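Local coordinates for hypothetical protein (Parabacteroides merdae, PDB 4OO3) that is a putative oxidoreductase, with a Rossmann domain that probably binds NAD(H) or NADP(H) and a second, C-terminal domain built round a large mixed sheet, at residues A361-V366 and V373-V378; M144-M149 and D417-N422. All coordinates share one frame; numbering follows the deposited sequence.

Interaction 1 (A361-V366 and V373-V378)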
loop_
_atom_site.group_PDB
_atom_site.type_symbol
_atom_site.label_atom_id
_atom_site.label_comp_id
_atom_site.label_asym_id
_atom_site.label_seq_id
_atom_site.Cartn_x
_atom_site.Cartn_y
_atom_site.Cartn_z
ATOM N N ALA A 361 27.029 -9.716 18.087
ATOM C CA ALA A 361 27.300 -8.349 18.555
ATOM C C ALA A 361 26.260 -7.346 18.044
ATOM O O ALA A 361 25.813 -6.474 18.793
ATOM C CB ALA A 361 28.699 -7.908 18.143
ATOM N N SER A 362 25.869 -7.480 16.778
ATOM C CA SER A 362 24.866 -6.596 16.177
ATOM C C SER A 362 23.458 -6.823 16.719
ATOM O O SER A 362 22.675 -5.878 16.827
ATOM C CB SER A 362 24.839 -6.760 14.656
ATOM O OG SER A 362 26.077 -6.395 14.083
HETATM N N MSE A 363 23.133 -8.069 17.056
HETATM C CA MSE A 363 21.783 -8.402 17.522
HETATM C C MSE A 363 21.494 -7.813 18.879
HETATM O O MSE A 363 20.332 -7.579 19.217
HETATM C CB MSE A 363 21.560 -9.911 17.550
HETATM C CG MSE A 363 21.342 -10.488 16.154
HETATM SE SE MSE A 363 19.866 -9.617 15.171
HETATM C CE MSE A 363 18.367 -10.121 16.349
ATOM N N GLU A 364 22.534 -7.554 19.669
ATOM C CA GLU A 364 22.358 -6.826 20.923
ATOM C C GLU A 364 21.678 -5.476 20.659
ATOM O O GLU A 364 20.692 -5.128 21.308
ATOM C CB GLU A 364 23.705 -6.629 21.618
ATOM C CG GLU A 364 24.321 -7.927 22.122
ATOM C CD GLU A 364 25.723 -7.753 22.677
ATOM O OE1 GLU A 364 26.220 -6.606 22.737
ATOM O OE2 GLU A 364 26.330 -8.776 23.056
ATOM N N LYS A 365 22.206 -4.737 19.688
ATOM C CA LYS A 365 21.630 -3.459 19.265
ATOM C C LYS A 365 20.179 -3.630 18.770
ATOM O O LYS A 365 19.306 -2.840 19.121
ATOM C CB LYS A 365 22.551 -2.798 18.212
ATOM C CG LYS A 365 21.894 -2.064 17.040
ATOM C CD LYS A 365 21.283 -0.721 17.427
ATOM C CE LYS A 365 21.220 0.233 16.238
ATOM N NZ LYS A 365 20.690 -0.410 15.001
ATOM N N VAL A 366 19.932 -4.679 17.987
ATOM C CA VAL A 366 18.604 -4.950 17.411
ATOM C C VAL A 366 17.572 -5.346 18.476
ATOM O O VAL A 366 16.409 -4.968 18.386
ATOM C CB VAL A 366 18.685 -6.055 16.327
ATOM C CG1 VAL A 366 17.304 -6.411 15.793
ATOM C CG2 VAL A 366 19.593 -5.609 15.187
ATOM N N VAL A 373 13.415 -10.143 20.101
ATOM C CA VAL A 373 13.882 -10.556 18.786
ATOM C C VAL A 373 15.290 -11.145 18.891
ATOM O O VAL A 373 16.223 -10.471 19.337
ATOM C CB VAL A 373 13.845 -9.382 17.778
ATOM C CG1 VAL A 373 14.429 -9.791 16.434
ATOM C CG2 VAL A 373 12.414 -8.888 17.595
ATOM N N ALA A 374 15.422 -12.408 18.485
ATOM C CA ALA A 374 16.692 -13.129 18.524
ATOM C C ALA A 374 16.940 -13.853 17.200
ATOM O O ALA A 374 16.106 -13.805 16.289
ATOM C CB ALA A 374 16.692 -14.122 19.674
ATOM N N LEU A 375 18.088 -14.519 17.099
ATOM C CA LEU A 375 18.462 -15.259 15.894
ATOM C C LEU A 375 18.549 -16.755 16.158
ATOM O O LEU A 375 18.977 -17.179 17.223
ATOM C CB LEU A 375 19.806 -14.777 15.357
ATOM C CG LEU A 375 19.843 -13.452 14.605
ATOM C CD1 LEU A 375 21.256 -13.206 14.101
ATOM C CD2 LEU A 375 18.860 -13.430 13.446
ATOM N N ASN A 376 18.139 -17.538 15.163
ATOM C CA ASN A 376 18.213 -18.990 15.204
ATOM C C ASN A 376 18.972 -19.458 13.981
ATOM O O ASN A 376 18.531 -19.218 12.860
ATOM C CB ASN A 376 16.809 -19.609 15.163
ATOM C CG ASN A 376 16.184 -19.761 16.536
ATOM O OD1 ASN A 376 15.183 -19.113 16.851
ATOM N ND2 ASN A 376 16.759 -20.637 17.355
ATOM N N LYS A 377 20.108 -20.114 14.188
ATOM C CA LYS A 377 20.832 -20.736 13.089
ATOM C C LYS A 377 19.931 -21.845 12.562
ATOM O O LYS A 377 19.428 -22.647 13.344
ATOM C CB LYS A 377 22.173 -21.293 13.573
ATOM C CG LYS A 377 23.177 -21.596 12.472
ATOM C CD LYS A 377 24.490 -22.085 13.069
ATOM C CE LYS A 377 25.418 -22.694 12.026
ATOM N NZ LYS A 377 26.167 -21.669 11.248
ATOM N N VAL A 378 19.683 -21.855 11.256
ATOM C CA VAL A 378 18.806 -22.866 10.638
ATOM C C VAL A 378 19.506 -23.581 9.486
ATOM O O VAL A 378 18.860 -24.238 8.672
ATOM C CB VAL A 378 17.475 -22.248 10.141
ATOM C CG1 VAL A 378 16.615 -21.805 11.316
ATOM C CG2 VAL A 378 17.725 -21.085 9.185
#

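Interaction 2 (M144-M149 and D417-N422)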
loop_
_atom_site.group_PDB
_atom_site.type_symbol
_atom_site.label_atom_id
_atom_site.label_comp_id
_atom_site.label_asym_id
_atom_site.label_seq_id
_atom_site.Cartn_x
_atom_site.Cartn_y
_atom_site.Cartn_z
HETATM N N MSE A 144 -1.734 19.266 3.380
HETATM C CA MSE A 144 -1.062 18.001 3.208
HETATM C C MSE A 144 -1.829 17.098 2.293
HETATM O O MSE A 144 -3.053 17.044 2.344
HETATM C CB MSE A 144 -0.937 17.309 4.549
HETATM C CG MSE A 144 0.423 17.602 5.166
HETATM SE SE MSE A 144 0.436 16.832 6.972
HETATM C CE MSE A 144 0.037 15.004 6.413
ATOM N N LEU A 145 -1.087 16.396 1.443
ATOM C CA LEU A 145 -1.591 15.266 0.672
ATOM C C LEU A 145 -0.759 14.061 1.093
ATOM O O LEU A 145 0.464 14.119 1.062
ATOM C CB LEU A 145 -1.433 15.529 -0.840
ATOM C CG LEU A 145 -1.727 14.371 -1.804
ATOM C CD1 LEU A 145 -3.129 13.804 -1.601
ATOM C CD2 LEU A 145 -1.555 14.829 -3.239
ATOM N N TYR A 146 -1.417 12.976 1.489
ATOM C CA TYR A 146 -0.710 11.790 1.982
ATOM C C TYR A 146 -1.407 10.523 1.527
ATOM O O TYR A 146 -2.634 10.498 1.426
ATOM C CB TYR A 146 -0.655 11.820 3.506
ATOM C CG TYR A 146 0.456 11.008 4.125
ATOM C CD1 TYR A 146 1.765 11.144 3.689
ATOM C CD2 TYR A 146 0.211 10.139 5.182
ATOM C CE1 TYR A 146 2.793 10.420 4.264
ATOM C CE2 TYR A 146 1.239 9.408 5.761
ATOM C CZ TYR A 146 2.524 9.556 5.292
ATOM O OH TYR A 146 3.556 8.853 5.847
ATOM N N ASP A 147 -0.632 9.480 1.238
ATOM C CA ASP A 147 -1.217 8.166 1.001
ATOM C C ASP A 147 -0.906 7.178 2.129
ATOM O O ASP A 147 -0.252 7.517 3.104
ATOM C CB ASP A 147 -0.893 7.617 -0.407
ATOM C CG ASP A 147 0.588 7.357 -0.645
ATOM O OD1 ASP A 147 1.416 7.444 0.291
ATOM O OD2 ASP A 147 0.911 7.040 -1.810
ATOM N N ILE A 148 -1.411 5.960 1.992
ATOM C CA ILE A 148 -1.433 5.004 3.079
ATOM C C ILE A 148 -0.542 3.797 2.769
ATOM O O ILE A 148 -0.990 2.820 2.160
ATOM C CB ILE A 148 -2.889 4.573 3.354
ATOM C CG1 ILE A 148 -3.736 5.818 3.659
ATOM C CG2 ILE A 148 -2.941 3.579 4.512
ATOM C CD1 ILE A 148 -5.232 5.588 3.651
HETATM N N MSE A 149 0.723 3.891 3.189
HETATM C CA MSE A 149 1.708 2.823 3.028
HETATM C C MSE A 149 1.765 2.001 4.302
HETATM O O MSE A 149 2.595 2.232 5.176
HETATM C CB MSE A 149 3.086 3.418 2.717
HETATM C CG MSE A 149 3.101 4.244 1.436
HETATM SE SE MSE A 149 2.882 3.065 -0.123
HETATM C CE MSE A 149 1.031 3.481 -0.599
ATOM N N ASP A 417 10.934 15.729 5.081
ATOM C CA ASP A 417 11.571 16.035 3.794
ATOM C C ASP A 417 11.301 15.055 2.666
ATOM O O ASP A 417 10.908 15.446 1.569
ATOM C CB ASP A 417 13.098 16.090 3.980
ATOM C CG ASP A 417 13.574 17.392 4.586
ATOM O OD1 ASP A 417 12.731 18.226 5.002
ATOM O OD2 ASP A 417 14.810 17.580 4.641
ATOM N N TRP A 418 11.553 13.784 2.943
ATOM C CA TRP A 418 11.610 12.764 1.897
ATOM C C TRP A 418 10.243 12.303 1.375
ATOM O O TRP A 418 10.169 11.728 0.291
ATOM C CB TRP A 418 12.429 11.556 2.386
ATOM C CG TRP A 418 11.988 11.019 3.724
ATOM C CD1 TRP A 418 12.472 11.382 4.950
ATOM C CD2 TRP A 418 10.963 10.048 3.970
ATOM N NE1 TRP A 418 11.819 10.692 5.938
ATOM C CE2 TRP A 418 10.894 9.860 5.367
ATOM C CE3 TRP A 418 10.107 9.307 3.146
ATOM C CZ2 TRP A 418 9.999 8.967 5.962
ATOM C CZ3 TRP A 418 9.216 8.417 3.737
ATOM C CH2 TRP A 418 9.171 8.256 5.134
ATOM N N GLU A 419 9.169 12.569 2.117
ATOM C CA GLU A 419 7.864 11.950 1.829
ATOM C C GLU A 419 7.249 12.330 0.473
ATOM O O GLU A 419 6.893 11.449 -0.305
ATOM C CB GLU A 419 6.866 12.208 2.966
ATOM C CG GLU A 419 7.039 11.263 4.155
ATOM C CD GLU A 419 6.279 9.952 4.007
ATOM O OE1 GLU A 419 5.991 9.524 2.866
ATOM O OE2 GLU A 419 5.946 9.337 5.042
ATOM N N VAL A 420 7.118 13.623 0.191
ATOM C CA VAL A 420 6.504 14.058 -1.059
ATOM C C VAL A 420 7.357 13.662 -2.261
ATOM O O VAL A 420 6.858 12.989 -3.173
ATOM C CB VAL A 420 6.204 15.569 -1.068
ATOM C CG1 VAL A 420 5.804 16.041 -2.466
ATOM C CG2 VAL A 420 5.109 15.888 -0.062
ATOM N N PRO A 421 8.646 14.040 -2.269
ATOM C CA PRO A 421 9.442 13.616 -3.426
ATOM C C PRO A 421 9.444 12.091 -3.641
ATOM O O PRO A 421 9.410 11.645 -4.779
ATOM C CB PRO A 421 10.851 14.154 -3.125
ATOM C CG PRO A 421 10.844 14.563 -1.693
ATOM C CD PRO A 421 9.426 14.855 -1.321
ATOM N N ASN A 422 9.451 11.311 -2.563
ATOM C CA ASN A 422 9.454 9.845 -2.678
ATOM C C ASN A 422 8.114 9.228 -3.070
ATOM O O ASN A 422 8.097 8.176 -3.723
ATOM C CB ASN A 422 9.996 9.200 -1.401
ATOM C CG ASN A 422 11.461 9.542 -1.160
ATOM O OD1 ASN A 422 12.081 10.270 -1.940
ATOM N ND2 ASN A 422 12.021 9.010 -0.085
HETATM O O HOH W 1 3.708 7.724 2.002
#

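Interaction 1 (A361-V366 and V373-V378)
Val-373 O and Met-363 O, from either side of the contact, share the single hydroxyl of Ser-367, one helical turn beyond Met-363, which so joins the backbone of the helix to the residue just before the strand. This is a helix-to-strand connection, in which residues after helix 352-369 lead through a short loop into strand 374-379, the edge strand of the mixed sheet in the C-terminal domain. The contact itself is apolar and mostly buried, and Met-363, built as selenomethionine, is its centre. Its first torsion (-76°) turns CG away from the carbonyl carbon, and further bends at chi2 and chi3 curl the chain into a hook that reaches Val-373, just before the strand, and Leu-375 within it. The base of the hook meets Leu-375, where Met-363 CG and Leu-375 CD1 are only 3.4 Å apart, tighter than ordinary carbon contact; Met-363 SE rests 3.9 Å from Leu-375 CG. The methyl end swings over to Val-373, putting Met-363 CE 4.0 Å from Val-373 CG1 and in van der Waals contact with Val-373 O at 3.7 Å. The Met-363 chain crosses both partners at about a right angle. Val-373 and Leu-375 also touch Val-385 of the adjacent strand 382-386, to which Ala-374 is hydrogen-bonded through its backbone. From a neighbouring flank of the helix, Ser-362 packs on Ala-168 and Val-169 of helix 167-170. A looser methyl contact closes the loop end, with Val-366 CG1 4.5 Å from Val-373 CG1.

Interaction 2 (M144-M149 and D417-N422)
Tyr-146 and Glu-419 meet through one short hydrogen bond, Tyr-146 OH giving its proton to Glu-419 OE2 at 2.6 Å. The hydroxyl approaches from above the carboxylate, 45° out of its plane, while Glu-419 CD sits at the ring's edge, 3.5 Å from Tyr-146 CE1. Ring and carboxylate are turned steeply against each other, their planes 75° apart. The Glu-419 side chain leans toward the N-terminal end of its helix, and a bend at chi2 (-86°) brings the carboxylate over to Tyr-146; Glu-419 CG meanwhile lies over the rim of one face of the Trp-418 ring, 3.6 Å above its plane. A water ties in the next residue, donating to Asp-147 OD1 at 2.9 Å and to Glu-419 OE1 at 3.0 Å. It spans two like-charged carboxylates, whose repulsion is probably eased by second-shell cations: Arg-152 forms a salt bridge with Glu-419 OE2, and Lys-426 with Asp-147 OD2, which Tyr-427 OH also hydrogen-bonds. Both groups are buried, and this polar network satisfies the carboxylates where the Rossmann strand meets the last long helix. Strand 145-147 is the outermost strand of the parallel sheet, backbone-bonded to strand 114-117. Phe-406 of helix 395-412 packs against Tyr-146, and Phe-135 of helix 125-140 is touched by both Leu-145 and Val-420, bringing that helix into contact with strand 145-147 and helix 419-439 alike.

In the fold
From the N terminus the chain first builds the parallel Rossmann sheet, ending in strand 145-147, the first half of interaction 2. It then runs through the mixed sheet of the C-terminal domain, and there interaction 1 closes a short loop of six residues, leading helix 352-369 into edge strand 374-379. After strand 382-386 and helix 395-412, the chain comes back to the Rossmann sheet, and helix 419-439 completes interaction 2 across 267 intervening residues. Interaction 1 is therefore nested inside interaction 2. The two do not touch: their centres are 32 Å apart and their nearest atoms about 17 Å. One is local to the outer edge of the mixed sheet; the other joins the two domains.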